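Local coordinates for arginase (RocF) (Helicobacter pylori, PDB 4G3H), which probably hydrolyses L-arginine to L-ornithine and urea, using two manganese ions held in each subunit, at residues Ser204-Val216 / Asn252-Leu266. Numbering follows the deposited sequence.
Sequences SVDAIRENMQEVV and NGLSFDELKQLLGLL
The guanidinium of Arg209 lies edge-on to Glu258 across the contact, its plane 24° from that of the carboxylate, while CG1 of Val205 rests off-centre on one face, 3.7 Å above the plane. Arg209 grips Glu258 side-on: NE reaches OE1 at 2.7 Å, nearly straight, and NH2 reaches the syn lone pair of OE2 at 3.0 Å. Ser255 and Glu258 form a capping box at the N-terminus of helix 256-266: Ser255 OG accepts from Glu258 N, and Ser255 N returns a bond to OE2 on its anti side. OE2 thus takes two N-H donors, which hold the carboxylate and probably stabilise its negative charge. NH2 also makes a weak bond to Gly253 O, and a water links NH1 to that same carbonyl. Leu254, paired through its backbone with Ile237 and Asp239, puts CD2 against Ile208 CG2 (3.8 Å). The side chain of the manganese ligand Asp236 is about 9 Å from Gly253.

Beyond the salt bridge, helices 212-216 and 256-266 pack on one side of the parallel arginase sheet, crossing at -37°, with Leu262 and Leu266 resting on Phe182 of strand 179-182. Met212 is a knob in the hole formed by Glu258, Gln261, Leu262 and Leu265. Its CG lies anti to the backbone N (chi1 -162°), which carries the chain to helix 256-266, and the bend at chi3 sets CE beside Glu258 O. The sulfur settles over the helix backbone, SD standing 3.4 Å from Leu262 N.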
loop_
_atom_site.group_PDB
_atom_site.type_symbol
_atom_site.label_atom_id
_atom_site.label_comp_id
_atom_site.label_asym_id
_atom_site.label_seq_id
_atom_site.Cartn_x
_atom_site.Cartn_y
_atom_site.Cartn_z
ATOM N N SER A 204 9.085 15.195 -0.830
ATOM C CA SER A 204 8.309 15.631 -1.987
ATOM C C SER A 204 8.902 15.203 -3.314
ATOM O O SER A 204 10.045 14.763 -3.384
ATOM C CB SER A 204 8.176 17.153 -1.990
ATOM O OG SER A 204 9.430 17.767 -2.249
ATOM N N VAL A 205 8.106 15.357 -4.365
ATOM C CA VAL A 205 8.520 15.036 -5.716
ATOM C C VAL A 205 9.816 15.762 -6.064
ATOM O O VAL A 205 10.704 15.188 -6.691
ATOM C CB VAL A 205 7.436 15.456 -6.742
ATOM C CG1 VAL A 205 7.985 15.331 -8.158
ATOM C CG2 VAL A 205 6.185 14.586 -6.572
ATOM N N ASP A 206 9.918 17.026 -5.656
ATOM C CA ASP A 206 11.102 17.830 -5.943
ATOM C C ASP A 206 12.352 17.352 -5.209
ATOM O O ASP A 206 13.435 17.315 -5.793
ATOM C CB ASP A 206 10.841 19.303 -5.612
ATOM C CG ASP A 206 9.764 19.920 -6.492
ATOM O OD1 ASP A 206 9.871 19.818 -7.732
ATOM O OD2 ASP A 206 8.810 20.513 -5.948
ATOM N N ALA A 207 12.217 16.990 -3.935
ATOM C CA ALA A 207 13.368 16.510 -3.173
ATOM C C ALA A 207 13.882 15.219 -3.796
ATOM O O ALA A 207 15.088 15.000 -3.893
ATOM C CB ALA A 207 12.985 16.263 -1.714
ATOM N N ILE A 208 12.951 14.365 -4.214
ATOM C CA ILE A 208 13.292 13.092 -4.834
ATOM C C ILE A 208 13.997 13.335 -6.163
ATOM O O ILE A 208 14.999 12.699 -6.473
ATOM C CB ILE A 208 12.018 12.236 -5.077
ATOM C CG1 ILE A 208 11.432 11.781 -3.733
ATOM C CG2 ILE A 208 12.345 11.044 -5.960
ATOM C CD1 ILE A 208 10.035 11.192 -3.828
ATOM N N ARG A 209 13.464 14.265 -6.945
ATOM C CA ARG A 209 14.028 14.596 -8.242
ATOM C C ARG A 209 15.384 15.291 -8.124
ATOM O O ARG A 209 16.293 15.022 -8.909
ATOM C CB ARG A 209 13.048 15.481 -9.010
ATOM C CG ARG A 209 13.558 15.996 -10.340
ATOM C CD ARG A 209 12.421 16.658 -11.104
ATOM N NE ARG A 209 11.381 15.692 -11.447
ATOM C CZ ARG A 209 10.089 15.985 -11.550
ATOM N NH1 ARG A 209 9.672 17.224 -11.328
ATOM N NH2 ARG A 209 9.216 15.039 -11.877
ATOM N N GLU A 210 15.516 16.173 -7.138
ATOM C CA GLU A 210 16.756 16.912 -6.924
ATOM C C GLU A 210 17.895 16.053 -6.388
ATOM O O GLU A 210 19.036 16.181 -6.826
ATOM C CB GLU A 210 16.524 18.070 -5.956
ATOM C CG GLU A 210 15.690 19.209 -6.508
ATOM C CD GLU A 210 15.586 20.360 -5.527
ATOM O OE1 GLU A 210 16.644 20.835 -5.059
ATOM O OE2 GLU A 210 14.454 20.790 -5.222
ATOM N N ASN A 211 17.591 15.189 -5.428
ATOM C CA ASN A 211 18.616 14.334 -4.849
ATOM C C ASN A 211 17.993 13.088 -4.221
ATOM O O ASN A 211 17.646 13.061 -3.031
ATOM C CB ASN A 211 19.415 15.107 -3.795
ATOM C CG ASN A 211 20.771 14.476 -3.507
ATOM O OD1 ASN A 211 20.921 13.250 -3.542
ATOM N ND2 ASN A 211 21.762 15.312 -3.202
ATOM N N MET A 212 17.863 12.057 -5.042
ATOM C CA MET A 212 17.293 10.794 -4.614
ATOM C C MET A 212 18.199 10.125 -3.586
ATOM O O MET A 212 17.724 9.471 -2.667
ATOM C CB MET A 212 17.129 9.883 -5.827
ATOM C CG MET A 212 16.172 8.740 -5.629
ATOM S SD MET A 212 15.963 7.861 -7.175
ATOM C CE MET A 212 15.020 9.066 -8.130
ATOM N N GLN A 213 19.507 10.287 -3.749
ATOM C CA GLN A 213 20.470 9.685 -2.824
ATOM C C GLN A 213 20.288 10.210 -1.396
ATOM O O GLN A 213 20.321 9.447 -0.434
ATOM C CB GLN A 213 21.909 9.959 -3.294
ATOM C CG GLN A 213 22.368 9.135 -4.502
ATOM C CD GLN A 213 21.504 9.353 -5.736
ATOM O OE1 GLN A 213 21.385 10.472 -6.238
ATOM N NE2 GLN A 213 20.898 8.279 -6.230
ATOM N N GLU A 214 20.097 11.515 -1.255
ATOM C CA GLU A 214 19.922 12.087 0.068
ATOM C C GLU A 214 18.596 11.618 0.652
ATOM O O GLU A 214 18.509 11.302 1.835
ATOM C CB GLU A 214 19.958 13.611 0.005
ATOM C CG GLU A 214 19.998 14.257 1.374
ATOM C CD GLU A 214 20.043 15.766 1.303
ATOM O OE1 GLU A 214 19.067 16.371 0.808
ATOM O OE2 GLU A 214 21.055 16.348 1.739
ATOM N N VAL A 215 17.564 11.568 -0.182
ATOM C CA VAL A 215 16.253 11.113 0.268
ATOM C C VAL A 215 16.383 9.721 0.877
ATOM O O VAL A 215 15.905 9.476 1.976
ATOM C CB VAL A 215 15.229 11.069 -0.902
ATOM C CG1 VAL A 215 13.962 10.352 -0.457
ATOM C CG2 VAL A 215 14.891 12.486 -1.357
ATOM N N VAL A 216 17.049 8.811 0.176
ATOM C CA VAL A 216 17.215 7.456 0.688
ATOM C C VAL A 216 18.037 7.422 1.979
ATOM O O VAL A 216 17.718 6.680 2.915
ATOM C CB VAL A 216 17.880 6.545 -0.368
ATOM C CG1 VAL A 216 18.132 5.158 0.212
ATOM C CG2 VAL A 216 16.981 6.446 -1.588
ATOM N N ASN A 252 2.197 17.224 -11.139
ATOM C CA ASN A 252 3.470 17.456 -10.472
ATOM C C ASN A 252 3.975 16.204 -9.758
ATOM O O ASN A 252 4.455 16.262 -8.622
ATOM C CB ASN A 252 3.326 18.622 -9.491
ATOM C CG ASN A 252 2.800 19.881 -10.168
ATOM O OD1 ASN A 252 1.855 20.512 -9.689
ATOM N ND2 ASN A 252 3.411 20.249 -11.290
ATOM N N GLY A 253 3.870 15.070 -10.445
ATOM C CA GLY A 253 4.328 13.814 -9.878
ATOM C C GLY A 253 5.644 13.354 -10.474
ATOM O O GLY A 253 6.313 14.098 -11.203
ATOM N N LEU A 254 6.020 12.122 -10.158
ATOM C CA LEU A 254 7.259 11.552 -10.661
ATOM C C LEU A 254 7.064 11.001 -12.060
ATOM O O LEU A 254 5.943 10.707 -12.475
ATOM C CB LEU A 254 7.734 10.407 -9.764
ATOM C CG LEU A 254 8.206 10.733 -8.352
ATOM C CD1 LEU A 254 8.534 9.423 -7.646
ATOM C CD2 LEU A 254 9.429 11.650 -8.398
ATOM N N SER A 255 8.172 10.867 -12.776
ATOM C CA SER A 255 8.160 10.299 -14.113
ATOM C C SER A 255 8.276 8.796 -13.889
ATOM O O SER A 255 8.648 8.352 -12.804
ATOM C CB SER A 255 9.373 10.766 -14.899
ATOM O OG SER A 255 10.555 10.185 -14.367
ATOM N N PHE A 256 7.968 8.015 -14.913
ATOM C CA PHE A 256 8.061 6.567 -14.821
ATOM C C PHE A 256 9.483 6.138 -14.428
ATOM O O PHE A 256 9.663 5.279 -13.563
ATOM C CB PHE A 256 7.660 5.957 -16.167
ATOM C CG PHE A 256 7.850 4.469 -16.251
ATOM C CD1 PHE A 256 7.267 3.622 -15.318
ATOM C CD2 PHE A 256 8.587 3.914 -17.295
ATOM C CE1 PHE A 256 7.412 2.241 -15.422
ATOM C CE2 PHE A 256 8.739 2.536 -17.412
ATOM C CZ PHE A 256 8.151 1.694 -16.475
ATOM N N ASP A 257 10.494 6.744 -15.051
ATOM C CA ASP A 257 11.891 6.402 -14.755
ATOM C C ASP A 257 12.333 6.831 -13.358
ATOM O O ASP A 257 13.153 6.158 -12.721
ATOM C CB ASP A 257 12.827 7.016 -15.798
ATOM C CG ASP A 257 12.760 6.296 -17.130
ATOM O OD1 ASP A 257 12.981 5.067 -17.149
ATOM O OD2 ASP A 257 12.491 6.952 -18.155
ATOM N N GLU A 258 11.799 7.951 -12.884
ATOM C CA GLU A 258 12.134 8.420 -11.552
ATOM C C GLU A 258 11.634 7.398 -10.525
ATOM O O GLU A 258 12.369 7.030 -9.604
ATOM C CB GLU A 258 11.514 9.800 -11.306
ATOM C CG GLU A 258 12.380 10.938 -11.826
ATOM C CD GLU A 258 11.648 12.268 -11.914
ATOM O OE1 GLU A 258 12.326 13.297 -12.124
ATOM O OE2 GLU A 258 10.404 12.288 -11.782
ATOM N N LEU A 259 10.393 6.934 -10.693
ATOM C CA LEU A 259 9.815 5.940 -9.782
ATOM C C LEU A 259 10.649 4.666 -9.805
ATOM O O LEU A 259 10.958 4.102 -8.756
ATOM C CB LEU A 259 8.355 5.614 -10.163
ATOM C CG LEU A 259 7.688 4.459 -9.388
ATOM C CD1 LEU A 259 7.728 4.738 -7.894
ATOM C CD2 LEU A 259 6.261 4.279 -9.833
ATOM N N LYS A 260 11.013 4.211 -11.005
ATOM C CA LYS A 260 11.840 3.012 -11.151
ATOM C C LYS A 260 13.172 3.172 -10.424
ATOM O O LYS A 260 13.655 2.241 -9.785
ATOM C CB LYS A 260 12.090 2.709 -12.636
ATOM C CG LYS A 260 10.947 1.949 -13.305
ATOM C CD LYS A 260 10.892 2.191 -14.808
ATOM C CE LYS A 260 12.203 1.882 -15.502
ATOM N NZ LYS A 260 12.110 2.150 -16.964
ATOM N N GLN A 261 13.762 4.357 -10.528
ATOM C CA GLN A 261 15.025 4.628 -9.859
ATOM C C GLN A 261 14.843 4.642 -8.346
ATOM O O GLN A 261 15.622 4.022 -7.619
ATOM C CB GLN A 261 15.596 5.970 -10.321
ATOM C CG GLN A 261 16.344 5.883 -11.632
ATOM C CD GLN A 261 16.410 7.212 -12.347
ATOM O OE1 GLN A 261 16.745 8.240 -11.744
ATOM N NE2 GLN A 261 16.097 7.204 -13.642
ATOM N N LEU A 262 13.820 5.349 -7.874
ATOM C CA LEU A 262 13.570 5.414 -6.438
ATOM C C LEU A 262 13.273 4.019 -5.902
ATOM O O LEU A 262 13.807 3.620 -4.873
ATOM C CB LEU A 262 12.393 6.341 -6.121
ATOM C CG LEU A 262 12.019 6.421 -4.634
ATOM C CD1 LEU A 262 13.149 7.115 -3.854
ATOM C CD2 LEU A 262 10.712 7.186 -4.460
ATOM N N LEU A 263 12.419 3.278 -6.602
ATOM C CA LEU A 263 12.070 1.929 -6.176
ATOM C C LEU A 263 13.279 1.007 -6.071
ATOM O O LEU A 263 13.439 0.294 -5.083
ATOM C CB LEU A 263 11.058 1.314 -7.143
ATOM C CG LEU A 263 9.593 1.352 -6.716
ATOM C CD1 LEU A 263 8.751 0.653 -7.778
ATOM C CD2 LEU A 263 9.433 0.665 -5.356
ATOM N N GLY A 264 14.123 1.019 -7.097
ATOM C CA GLY A 264 15.302 0.169 -7.093
ATOM C C GLY A 264 16.223 0.424 -5.913
ATOM O O GLY A 264 16.734 -0.516 -5.295
ATOM N N LEU A 265 16.433 1.701 -5.605
ATOM C CA LEU A 265 17.290 2.109 -4.494
ATOM C C LEU A 265 16.691 1.717 -3.145
ATOM O O LEU A 265 17.393 1.222 -2.261
ATOM C CB LEU A 265 17.510 3.621 -4.544
ATOM C CG LEU A 265 18.813 4.127 -5.169
ATOM C CD1 LEU A 265 19.189 3.310 -6.390
ATOM C CD2 LEU A 265 18.642 5.599 -5.520
ATOM N N LEU A 266 15.391 1.945 -2.982
ATOM C CA LEU A 266 14.738 1.600 -1.731
ATOM C C LEU A 266 14.756 0.089 -1.508
ATOM O O LEU A 266 14.986 -0.378 -0.390
ATOM C CB LEU A 266 13.287 2.098 -1.720
ATOM C CG LEU A 266 13.006 3.598 -1.578
ATOM C CD1 LEU A 266 11.508 3.799 -1.557
ATOM C CD2 LEU A 266 13.618 4.150 -0.301
HETATM O O HOH W 1 6.725 17.027 -11.438
HETATM O O HOH W 2 19.145 8.053 -9.207
#